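PDB 4ZZ7: methylmalonate-semialdehyde dehydrogenase from Oceanimonas doudoroffii, which catalyses the NAD-dependent, CoA-acylating oxidation of methylmalonate semialdehyde, probably giving propionyl-CoA, as a member of the aldehyde dehydrogenase family. Local coordinates for residues 264-276 / 300-312. Numbering follows the deposited sequence.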
ATOM      1  N   MET A 264       9.514  38.044  -5.232  1.00 37.96           N
ATOM      2  CA  MET A 264       8.357  38.907  -5.042  1.00 37.11           C
ATOM      3  C   MET A 264       7.471  38.962  -6.295  1.00 35.11           C
ATOM      4  O   MET A 264       6.240  38.966  -6.189  1.00 32.16           O
ATOM      5  CB  MET A 264       8.799  40.315  -4.598  1.00 38.48           C
ATOM      6  CG  MET A 264       7.695  41.119  -3.907  1.00 41.56           C
ATOM      7  SD  MET A 264       7.009  40.322  -2.428  1.00 42.41           S
ATOM      8  CE  MET A 264       8.482  40.236  -1.397  1.00 40.79           C
ATOM      9  N   ASP A 265       8.096  38.980  -7.473  1.00 34.65           N
ATOM     10  CA  ASP A 265       7.344  39.048  -8.731  1.00 34.85           C
ATOM     11  C   ASP A 265       6.506  37.807  -8.963  1.00 32.68           C
ATOM     12  O   ASP A 265       5.379  37.903  -9.421  1.00 31.08           O
ATOM     13  CB  ASP A 265       8.275  39.287  -9.921  1.00 36.07           C
ATOM     14  CG  ASP A 265       8.778  40.729 -10.000  1.00 37.38           C
ATOM     15  OD1 ASP A 265       8.194  41.628  -9.351  1.00 37.51           O
ATOM     16  OD2 ASP A 265       9.760  40.965 -10.733  1.00 38.79           O
ATOM     17  N   ASN A 266       7.058  36.651  -8.628  1.00 31.74           N
ATOM     18  CA  ASN A 266       6.317  35.401  -8.706  1.00 32.54           C
ATOM     19  C   ASN A 266       5.190  35.289  -7.683  1.00 32.02           C
ATOM     20  O   ASN A 266       4.139  34.743  -7.969  1.00 32.85           O
ATOM     21  CB  ASN A 266       7.277  34.225  -8.524  1.00 35.41           C
ATOM     22  CG  ASN A 266       6.597  32.864  -8.710  1.00 37.90           C
ATOM     23  OD1 ASN A 266       6.253  32.179  -7.724  1.00 40.80           O
ATOM     24  ND2 ASN A 266       6.372  32.479  -9.975  1.00 37.39           N
ATOM     25  N   ALA A 267       5.428  35.780  -6.478  1.00 32.88           N
ATOM     26  CA  ALA A 267       4.440  35.744  -5.405  1.00 31.34           C
ATOM     27  C   ALA A 267       3.209  36.597  -5.759  1.00 30.74           C
ATOM     28  O   ALA A 267       2.070  36.117  -5.672  1.00 29.59           O
ATOM     29  CB  ALA A 267       5.073  36.217  -4.095  1.00 30.86           C
ATOM     30  N   VAL A 268       3.450  37.845  -6.170  1.00 29.14           N
ATOM     31  CA  VAL A 268       2.377  38.777  -6.525  1.00 28.30           C
ATOM     32  C   VAL A 268       1.577  38.139  -7.639  1.00 28.90           C
ATOM     33  O   VAL A 268       0.369  38.001  -7.550  1.00 29.93           O
ATOM     34  CB  VAL A 268       2.942  40.156  -6.957  1.00 27.25           C
ATOM     35  CG1 VAL A 268       1.918  41.020  -7.671  1.00 26.45           C
ATOM     36  CG2 VAL A 268       3.469  40.901  -5.750  1.00 27.81           C
ATOM     37  N   ASN A 269       2.270  37.713  -8.674  1.00 30.37           N
ATOM     38  CA  ASN A 269       1.612  37.154  -9.826  1.00 36.00           C
ATOM     39  C   ASN A 269       0.754  35.935  -9.455  1.00 35.65           C
ATOM     40  O   ASN A 269      -0.371  35.771  -9.953  1.00 37.85           O
ATOM     41  CB  ASN A 269       2.646  36.803 -10.909  1.00 40.44           C
ATOM     42  CG  ASN A 269       2.015  36.527 -12.279  1.00 44.22           C
ATOM     43  OD1 ASN A 269       1.067  37.200 -12.710  1.00 51.50           O
ATOM     44  ND2 ASN A 269       2.553  35.548 -12.977  1.00 45.21           N
ATOM     45  N   GLN A 270       1.263  35.105  -8.557  1.00 34.07           N
ATOM     46  CA  GLN A 270       0.488  33.974  -8.080  1.00 33.60           C
ATOM     47  C   GLN A 270      -0.618  34.378  -7.107  1.00 33.56           C
ATOM     48  O   GLN A 270      -1.691  33.775  -7.121  1.00 34.07           O
ATOM     49  CB  GLN A 270       1.391  32.920  -7.472  1.00 35.31           C
ATOM     50  CG  GLN A 270       2.065  32.033  -8.512  1.00 36.46           C
ATOM     51  CD  GLN A 270       2.708  30.802  -7.889  1.00 38.26           C
ATOM     52  OE1 GLN A 270       2.234  29.691  -8.088  1.00 42.48           O
ATOM     53  NE2 GLN A 270       3.766  31.000  -7.095  1.00 37.89           N
ATOM     54  N   LEU A 271      -0.384  35.410  -6.298  1.00 33.07           N
ATOM     55  CA  LEU A 271      -1.398  35.891  -5.334  1.00 32.76           C
ATOM     56  C   LEU A 271      -2.626  36.564  -5.959  1.00 31.81           C
ATOM     57  O   LEU A 271      -3.651  36.699  -5.301  1.00 31.72           O
ATOM     58  CB  LEU A 271      -0.759  36.813  -4.285  1.00 34.43           C
ATOM     59  CG  LEU A 271       0.104  36.095  -3.216  1.00 34.82           C
ATOM     60  CD1 LEU A 271       0.972  37.103  -2.481  1.00 35.46           C
ATOM     61  CD2 LEU A 271      -0.735  35.301  -2.221  1.00 33.29           C
ATOM     62  N   LEU A 272      -2.510  36.999  -7.209  1.00 31.71           N
ATOM     63  CA  LEU A 272      -3.635  37.542  -7.974  1.00 31.05           C
ATOM     64  C   LEU A 272      -4.728  36.518  -8.145  1.00 29.27           C
ATOM     65  O   LEU A 272      -5.886  36.773  -7.840  1.00 28.64           O
ATOM     66  CB  LEU A 272      -3.182  37.961  -9.384  1.00 32.88           C
ATOM     67  CG  LEU A 272      -2.589  39.346  -9.592  1.00 33.03           C
ATOM     68  CD1 LEU A 272      -1.909  39.425 -10.942  1.00 33.21           C
ATOM     69  CD2 LEU A 272      -3.692  40.384  -9.497  1.00 33.80           C
ATOM     70  N   GLY A 273      -4.341  35.366  -8.685  1.00 28.67           N
ATOM     71  CA  GLY A 273      -5.277  34.271  -8.947  1.00 27.18           C
ATOM     72  C   GLY A 273      -5.791  33.637  -7.668  1.00 26.40           C
ATOM     73  O   GLY A 273      -6.945  33.237  -7.588  1.00 26.86           O
ATOM     74  N   ALA A 274      -4.937  33.567  -6.651  1.00 24.76           N
ATOM     75  CA  ALA A 274      -5.301  32.940  -5.386  1.00 23.40           C
ATOM     76  C   ALA A 274      -6.211  33.797  -4.479  1.00 23.09           C
ATOM     77  O   ALA A 274      -7.060  33.267  -3.746  1.00 23.46           O
ATOM     78  CB  ALA A 274      -4.045  32.547  -4.653  1.00 23.33           C
ATOM     79  N   ALA A 275      -6.016  35.110  -4.507  1.00 22.24           N
ATOM     80  CA  ALA A 275      -6.819  36.024  -3.712  1.00 21.37           C
ATOM     81  C   ALA A 275      -8.138  36.365  -4.393  1.00 20.57           C
ATOM     82  O   ALA A 275      -9.184  36.270  -3.784  1.00 19.86           O
ATOM     83  CB  ALA A 275      -6.023  37.282  -3.426  1.00 21.20           C
ATOM     84  N   PHE A 276      -8.070  36.746  -5.664  1.00 21.18           N
ATOM     85  CA  PHE A 276      -9.218  37.326  -6.406  1.00 21.40           C
ATOM     86  C   PHE A 276      -9.875  36.398  -7.429  1.00 21.56           C
ATOM     87  O   PHE A 276     -10.944  36.723  -7.978  1.00 21.37           O
ATOM     88  CB  PHE A 276      -8.761  38.603  -7.104  1.00 20.68           C
ATOM     89  CG  PHE A 276      -7.981  39.491  -6.214  1.00 20.68           C
ATOM     90  CD1 PHE A 276      -8.595  40.070  -5.117  1.00 21.34           C
ATOM     91  CD2 PHE A 276      -6.630  39.713  -6.426  1.00 20.80           C
ATOM     92  CE1 PHE A 276      -7.884  40.892  -4.258  1.00 22.03           C
ATOM     93  CE2 PHE A 276      -5.902  40.526  -5.563  1.00 21.55           C
ATOM     94  CZ  PHE A 276      -6.529  41.118  -4.477  1.00 21.68           C
ATOM     95  N   LEU A 300       5.699  43.958  -1.395  1.00 36.36           N
ATOM     96  CA  LEU A 300       4.449  43.267  -1.707  1.00 35.35           C
ATOM     97  C   LEU A 300       3.362  44.277  -2.068  1.00 36.70           C
ATOM     98  O   LEU A 300       2.853  44.239  -3.182  1.00 37.71           O
ATOM     99  CB  LEU A 300       3.987  42.403  -0.516  1.00 35.21           C
ATOM    100  CG  LEU A 300       2.703  41.554  -0.622  1.00 34.19           C
ATOM    101  CD1 LEU A 300       2.905  40.458  -1.628  1.00 34.09           C
ATOM    102  CD2 LEU A 300       2.257  40.917   0.690  1.00 34.32           C
ATOM    103  N   VAL A 301       3.029  45.180  -1.142  1.00 37.36           N
ATOM    104  CA  VAL A 301       1.927  46.139  -1.355  1.00 38.37           C
ATOM    105  C   VAL A 301       2.170  46.998  -2.601  1.00 39.60           C
ATOM    106  O   VAL A 301       1.244  47.260  -3.371  1.00 40.66           O
ATOM    107  CB  VAL A 301       1.655  47.029  -0.119  1.00 36.56           C
ATOM    108  CG1 VAL A 301       0.571  48.069  -0.408  1.00 36.04           C
ATOM    109  CG2 VAL A 301       1.199  46.164   1.038  1.00 37.07           C
ATOM    110  N   SER A 302       3.417  47.416  -2.792  1.00 40.37           N
ATOM    111  CA  SER A 302       3.798  48.187  -3.964  1.00 39.70           C
ATOM    112  C   SER A 302       3.395  47.433  -5.229  1.00 36.36           C
ATOM    113  O   SER A 302       2.504  47.846  -5.963  1.00 34.00           O
ATOM    114  CB  SER A 302       5.305  48.473  -3.942  1.00 40.89           C
ATOM    115  OG  SER A 302       5.789  48.965  -5.186  1.00 41.79           O
ATOM    116  N   LYS A 303       4.012  46.287  -5.426  1.00 37.01           N
ATOM    117  CA  LYS A 303       3.825  45.501  -6.660  1.00 38.29           C
ATOM    118  C   LYS A 303       2.422  44.952  -6.864  1.00 36.13           C
ATOM    119  O   LYS A 303       1.974  44.807  -7.994  1.00 33.22           O
ATOM    120  CB  LYS A 303       4.801  44.334  -6.667  1.00 38.41           C
ATOM    121  CG  LYS A 303       6.235  44.797  -6.673  1.00 39.82           C
ATOM    122  CD  LYS A 303       7.188  43.682  -7.007  1.00 42.15           C
ATOM    123  CE  LYS A 303       8.623  44.167  -6.890  1.00 44.06           C
ATOM    124  NZ  LYS A 303       9.563  43.292  -7.642  1.00 46.34           N
ATOM    125  N   MET A 304       1.761  44.635  -5.755  1.00 37.23           N
ATOM    126  CA  MET A 304       0.410  44.109  -5.765  1.00 36.80           C
ATOM    127  C   MET A 304      -0.555  45.173  -6.225  1.00 36.95           C
ATOM    128  O   MET A 304      -1.426  44.867  -7.024  1.00 40.46           O
ATOM    129  CB  MET A 304       0.023  43.588  -4.378  1.00 37.34           C
ATOM    130  CG  MET A 304      -1.189  42.663  -4.350  1.00 38.56           C
ATOM    131  SD  MET A 304      -1.104  41.093  -5.268  1.00 38.16           S
ATOM    132  CE  MET A 304      -2.088  41.530  -6.687  1.00 39.73           C
ATOM    133  N   THR A 305      -0.385  46.409  -5.737  1.00 37.49           N
ATOM    134  CA  THR A 305      -1.191  47.568  -6.176  1.00 38.02           C
ATOM    135  C   THR A 305      -1.097  47.739  -7.678  1.00 37.53           C
ATOM    136  O   THR A 305      -2.110  47.974  -8.335  1.00 41.51           O
ATOM    137  CB  THR A 305      -0.771  48.920  -5.519  1.00 37.76           C
ATOM    138  OG1 THR A 305      -0.901  48.846  -4.095  1.00 38.21           O
ATOM    139  CG2 THR A 305      -1.664  50.063  -5.995  1.00 37.33           C
ATOM    140  N   GLN A 306       0.112  47.619  -8.209  1.00 37.04           N
ATOM    141  CA  GLN A 306       0.355  47.820  -9.635  1.00 39.13           C
ATOM    142  C   GLN A 306      -0.343  46.774 -10.487  1.00 37.30           C
ATOM    143  O   GLN A 306      -1.135  47.123 -11.365  1.00 39.91           O
ATOM    144  CB  GLN A 306       1.857  47.828  -9.957  1.00 42.75           C
ATOM    145  CG  GLN A 306       2.582  49.094  -9.526  1.00 47.62           C
ATOM    146  CD  GLN A 306       2.346  50.295 -10.434  1.00 53.36           C
ATOM    147  OE1 GLN A 306       1.467  50.301 -11.301  1.00 56.78           O
ATOM    148  NE2 GLN A 306       3.151  51.331 -10.232  1.00 59.82           N
ATOM    149  N   ALA A 307      -0.060  45.503 -10.222  1.00 36.00           N
ATOM    150  CA  ALA A 307      -0.691  44.385 -10.955  1.00 36.34           C
ATOM    151  C   ALA A 307      -2.225  44.347 -10.854  1.00 36.36           C
ATOM    152  O   ALA A 307      -2.894  43.873 -11.774  1.00 32.88           O
ATOM    153  CB  ALA A 307      -0.125  43.062 -10.478  1.00 35.86           C
ATOM    154  N   MET A 308      -2.749  44.842  -9.730  1.00 37.05           N
ATOM    155  CA  MET A 308      -4.173  44.864  -9.449  1.00 38.07           C
ATOM    156  C   MET A 308      -4.928  45.884 -10.305  1.00 38.86           C
ATOM    157  O   MET A 308      -6.145  45.755 -10.480  1.00 39.23           O
ATOM    158  CB  MET A 308      -4.399  45.135  -7.959  1.00 38.79           C
ATOM    159  CG  MET A 308      -5.569  44.380  -7.372  1.00 40.57           C
ATOM    160  SD  MET A 308      -5.778  44.696  -5.618  1.00 41.97           S
ATOM    161  CE  MET A 308      -4.231  44.093  -5.036  1.00 38.48           C
ATOM    162  N   GLN A 309      -4.211  46.885 -10.835  1.00 40.23           N
ATOM    163  CA  GLN A 309      -4.813  47.890 -11.728  1.00 41.51           C
ATOM    164  C   GLN A 309      -5.303  47.284 -13.040  1.00 38.62           C
ATOM    165  O   GLN A 309      -6.235  47.787 -13.632  1.00 37.14           O
ATOM    166  CB  GLN A 309      -3.879  49.106 -11.972  1.00 44.09           C
ATOM    167  CG  GLN A 309      -4.419  50.441 -11.420  1.00 46.16           C
ATOM    168  CD  GLN A 309      -4.231  50.580  -9.915  1.00 48.16           C
ATOM    169  OE1 GLN A 309      -3.106  50.615  -9.445  1.00 51.51           O
ATOM    170  NE2 GLN A 309      -5.324  50.667  -9.156  1.00 48.43           N
ATOM    171  N   LYS A 310      -4.697  46.177 -13.449  1.00 41.30           N
ATOM    172  CA  LYS A 310      -5.044  45.458 -14.684  1.00 43.05           C
ATOM    173  C   LYS A 310      -6.162  44.385 -14.540  1.00 40.30           C
ATOM    174  O   LYS A 310      -6.443  43.649 -15.496  1.00 36.45           O
ATOM    175  CB  LYS A 310      -3.781  44.788 -15.231  1.00 48.21           C
ATOM    176  CG  LYS A 310      -2.575  45.719 -15.351  1.00 55.93           C
ATOM    177  CD  LYS A 310      -1.272  44.946 -15.587  1.00 64.35           C
ATOM    178  CE  LYS A 310      -1.101  44.543 -17.045  1.00 68.22           C
ATOM    179  NZ  LYS A 310      -0.728  45.716 -17.885  1.00 72.23           N
ATOM    180  N   LEU A 311      -6.780  44.280 -13.357  1.00 39.93           N
ATOM    181  CA  LEU A 311      -7.872  43.318 -13.131  1.00 38.70           C
ATOM    182  C   LEU A 311      -9.093  43.773 -13.856  1.00 39.89           C
ATOM    183  O   LEU A 311      -9.343  44.982 -13.951  1.00 45.52           O
ATOM    184  CB  LEU A 311      -8.236  43.195 -11.656  1.00 38.38           C
ATOM    185  CG  LEU A 311      -7.259  42.409 -10.785  1.00 38.78           C
ATOM    186  CD1 LEU A 311      -7.730  42.479  -9.346  1.00 38.44           C
ATOM    187  CD2 LEU A 311      -7.112  40.960 -11.232  1.00 37.78           C
ATOM    188  N   LYS A 312      -9.855  42.814 -14.366  1.00 37.75           N
ATOM    189  CA  LYS A 312     -11.110  43.122 -15.028  1.00 39.70           C
ATOM    190  C   LYS A 312     -12.217  42.409 -14.294  1.00 38.50           C
ATOM    191  O   LYS A 312     -12.195  41.184 -14.184  1.00 38.24           O
ATOM    192  CB  LYS A 312     -11.093  42.699 -16.490  1.00 43.08           C
ATOM    193  CG  LYS A 312     -10.017  43.363 -17.336  1.00 47.04           C
ATOM    194  CD  LYS A 312      -9.968  42.754 -18.736  1.00 51.60           C
ATOM    195  CE  LYS A 312      -8.541  42.660 -19.270  1.00 57.97           C
ATOM    196  NZ  LYS A 312      -8.480  42.000 -20.605  1.00 59.70           N
TER
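The ring of F276 takes the methyl of M304 at its edge, near the ring plane, with CE2 4.1 Å from M304 CE, while A275 CB of its own helix lies over the centre of one face. M308 comes in obliquely: M308 SD sits 4.6 Å from the F276 ring centroid, 44° off the normal, a Met-aromatic contact, and L311 CD1 also approaches at a slant. M304 reaches this end because its CG is anti to the backbone N (chi1 -163°) and the chain then bends, bringing CE against L272 CD2 as well. L272 spreads its two methyls, CD1 toward A307 CB and CD2 to L311 CD2 at 3.9 Å. Midway along, V268 is a knob in the hole formed by L300, K303, M304 and A307, its CG2 3.8 Å from K303 CB. K303 then runs out extended, crossing D265 at about a right angle, and its NZ meets D265 OD1 at 2.8 Å from above the carboxylate plane, a salt bridge at the solvent-facing border of the contact. A leucine in place of K303 would probably leave the D265 carboxylate without its charged mate. The helices cross at -50°. Helix 264-276 is the crossover of a beta-alpha-beta unit between parallel strands 254-258 and 286-292, helix 296-308 follows the second strand, and both touch strand 390-396 in the catalytic domain of the aldehyde dehydrogenase fold, away from the NAD site.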